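Local structure of FAD-binding oxidoreductase (Gulosibacter chungangensis, 7PBG) at residues E65-I70 against I227-G232. The protein oxidises 4-ethylphenol, a 4-alkylphenol, using a bound FAD cofactor, a dehydrogenation that yields 4-vinylphenol. Numbering follows the deposited sequence.
Sequences EDVQVI and ICTRMG. With FAD (flavin-adenine dinucleotide), chain C.
Val67, on helix 64-77, packs one methyl group on Ile227 of strand 226-237 and brings the other near Thr229, and this apolar contact is all that joins 65-70 to 227-232. A chi1 of 178° sets Val67 CG1 opposite the backbone N and toward the isoleucine, leaving CG2 beside that N to face Thr229. Val67 CG1 lies 3.8 Å from Ile227 CG2 and 4.0 Å from Ile227 CD1, so that it meets both branches of the isoleucine. The other methyl, Val67 CG2, makes a looser approach of 4.3 Å to Thr229 CG2. Pro61 and Val185 also pack on Val67, and Leu107 on Ile227, in a buried interface.

Thr229 OG1 is hydrogen-bonded to Glu183 on the neighbouring strand 179-186 and makes a weak hydrogen bond to Thr64 OG1 on helix 64-77, while its methyl faces Val67.

Between the two helix-facing residues, the CB of Cys228 points away from the helix, and its backbone reads the adenine of FAD. Cys228 N donates to FAD N1A at 3.0 Å (N-H...N angle 154°), and FAD N6A donates to Cys228 O at 2.8 Å (153°). Ile227 CG2, 3.9 Å from FAD N1A, borders both the valine and the adenine. This paired recognition of adenine N1A and N6A by one residue's main chain lies where a helix packs on an antiparallel sheet in the FAD-binding domain of a PCMH-type flavoprotein.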
# COMPACT_ATOMS: atom_id res chain seq x y z
N GLU A 65 17.64 -3.46 21.39
CA GLU A 65 18.75 -2.68 22.01
C GLU A 65 20.10 -3.16 21.43
O GLU A 65 20.99 -2.31 21.18
CB GLU A 65 18.72 -2.81 23.53
CG GLU A 65 19.75 -1.92 24.20
CD GLU A 65 19.63 -1.84 25.71
OE1 GLU A 65 18.70 -2.46 26.27
OE2 GLU A 65 20.45 -1.13 26.33
N ASP A 66 20.29 -4.47 21.32
CA ASP A 66 21.54 -5.04 20.76
C ASP A 66 21.71 -4.46 19.35
O ASP A 66 22.79 -4.00 18.99
CB ASP A 66 21.54 -6.56 20.67
CG ASP A 66 21.80 -7.26 21.99
OD1 ASP A 66 21.98 -6.58 23.02
OD2 ASP A 66 21.85 -8.50 21.97
N VAL A 67 20.69 -4.54 18.52
CA VAL A 67 20.75 -3.93 17.15
C VAL A 67 21.18 -2.47 17.24
O VAL A 67 22.08 -2.03 16.46
CB VAL A 67 19.43 -4.12 16.38
CG1 VAL A 67 19.52 -3.44 15.02
CG2 VAL A 67 19.13 -5.58 16.19
N GLN A 68 20.60 -1.67 18.14
CA GLN A 68 20.96 -0.23 18.24
C GLN A 68 22.46 -0.08 18.53
O GLN A 68 23.10 0.78 17.94
CB GLN A 68 20.19 0.48 19.33
CG GLN A 68 18.69 0.40 19.13
CD GLN A 68 17.99 1.09 20.27
OE1 GLN A 68 17.56 0.43 21.22
NE2 GLN A 68 17.97 2.43 20.22
N VAL A 69 22.97 -0.83 19.50
CA VAL A 69 24.38 -0.67 19.94
C VAL A 69 25.29 -1.13 18.82
O VAL A 69 26.32 -0.47 18.59
CB VAL A 69 24.72 -1.35 21.29
CG1 VAL A 69 24.50 -2.82 21.29
CG2 VAL A 69 26.16 -1.05 21.73
N ILE A 70 24.94 -2.21 18.10
CA ILE A 70 25.75 -2.67 16.93
C ILE A 70 25.80 -1.56 15.86
O ILE A 70 26.88 -1.28 15.27
CB ILE A 70 25.20 -3.98 16.35
CG1 ILE A 70 25.41 -5.15 17.32
CG2 ILE A 70 25.76 -4.29 14.97
CD1 ILE A 70 24.41 -6.28 17.13
N ILE A 227 16.79 -1.27 9.98
CA ILE A 227 16.76 -2.69 10.42
C ILE A 227 15.45 -2.95 11.18
O ILE A 227 15.22 -2.39 12.24
CB ILE A 227 18.02 -3.04 11.21
CG1 ILE A 227 19.28 -2.69 10.42
CG2 ILE A 227 17.96 -4.49 11.67
CD1 ILE A 227 20.56 -2.86 11.22
N CYS A 228 14.58 -3.80 10.63
CA CYS A 228 13.28 -4.09 11.23
C CYS A 228 13.43 -5.14 12.37
O CYS A 228 14.14 -6.14 12.19
CB CYS A 228 12.35 -4.65 10.19
SG CYS A 228 10.68 -4.86 10.84
N THR A 229 12.87 -4.83 13.53
CA THR A 229 12.95 -5.71 14.72
C THR A 229 11.56 -6.25 15.07
O THR A 229 11.46 -7.14 15.94
CB THR A 229 13.59 -4.92 15.86
OG1 THR A 229 12.79 -3.77 16.11
CG2 THR A 229 15.01 -4.52 15.50
N ARG A 230 10.52 -5.77 14.44
CA ARG A 230 9.13 -6.20 14.77
C ARG A 230 8.24 -5.80 13.61
O ARG A 230 8.43 -4.67 13.05
CB ARG A 230 8.67 -5.57 16.09
CG ARG A 230 7.36 -6.18 16.59
CD ARG A 230 6.65 -5.36 17.64
NE ARG A 230 7.46 -5.26 18.82
CZ ARG A 230 7.03 -5.14 20.05
NH1 ARG A 230 5.73 -5.09 20.31
NH2 ARG A 230 7.92 -5.10 21.03
N MET A 231 7.27 -6.64 13.25
CA MET A 231 6.38 -6.34 12.12
C MET A 231 5.00 -6.96 12.38
O MET A 231 4.95 -8.13 12.84
CB MET A 231 6.91 -6.90 10.81
CG MET A 231 6.08 -6.51 9.60
SD MET A 231 6.68 -7.30 8.11
CE MET A 231 7.88 -6.06 7.66
N GLY A 232 3.95 -6.16 12.17
CA GLY A 232 2.60 -6.73 12.18
C GLY A 232 2.29 -7.31 10.81
O GLY A 232 2.67 -6.71 9.77
PA FAD C . 15.68 -12.69 4.38
O1A FAD C . 16.80 -13.31 3.62
O2A FAD C . 15.74 -12.69 5.89
O5B FAD C . 15.55 -11.19 3.91
C5B FAD C . 15.61 -10.83 2.54
C4B FAD C . 16.15 -9.42 2.46
O4B FAD C . 15.22 -8.49 3.09
C3B FAD C . 17.48 -9.16 3.18
O3B FAD C . 18.59 -9.55 2.37
C2B FAD C . 17.39 -7.67 3.52
O2B FAD C . 17.74 -6.91 2.38
C1B FAD C . 15.91 -7.53 3.88
N9A FAD C . 15.60 -7.77 5.26
C8A FAD C . 15.11 -8.92 5.78
N7A FAD C . 14.91 -8.83 7.07
C5A FAD C . 15.35 -7.58 7.42
C6A FAD C . 15.34 -6.89 8.63
N6A FAD C . 14.95 -7.44 9.79
N1A FAD C . 15.83 -5.63 8.62
C2A FAD C . 16.23 -5.08 7.44
N3A FAD C . 16.24 -5.63 6.24
C4A FAD C . 15.78 -6.90 6.30
N1 FAD C . 9.90 -15.80 -2.88
C2 FAD C . 8.66 -15.36 -2.79
O2 FAD C . 8.41 -14.21 -2.35
N3 FAD C . 7.61 -16.16 -3.09
C4 FAD C . 7.76 -17.42 -3.58
O4 FAD C . 6.76 -18.14 -3.76
C4X FAD C . 9.05 -17.91 -3.73
N5 FAD C . 9.19 -19.11 -4.21
C5X FAD C . 10.48 -19.57 -4.34
C6 FAD C . 10.66 -20.87 -4.83
C7 FAD C . 11.91 -21.44 -4.94
C7M FAD C . 12.05 -22.86 -5.46
C8 FAD C . 13.03 -20.69 -4.53
C8M FAD C . 14.41 -21.26 -4.63
C9 FAD C . 12.87 -19.40 -4.08
C9A FAD C . 11.60 -18.81 -3.95
N10 FAD C . 11.40 -17.53 -3.44
C10 FAD C . 10.11 -17.04 -3.30
C1' FAD C . 12.52 -16.69 -2.93
C2' FAD C . 12.82 -16.91 -1.44
O2' FAD C . 12.79 -18.34 -1.10
C3' FAD C . 11.83 -16.24 -0.47
O3' FAD C . 11.53 -14.93 -0.91
C4' FAD C . 12.28 -16.16 0.99
O4' FAD C . 11.14 -16.05 1.86
C5' FAD C . 13.22 -15.01 1.22
O5' FAD C . 14.17 -15.28 2.25
P FAD C . 13.88 -14.88 3.77
O1P FAD C . 14.78 -15.71 4.65
O2P FAD C . 12.41 -14.98 3.97
O3P FAD C . 14.31 -13.34 3.86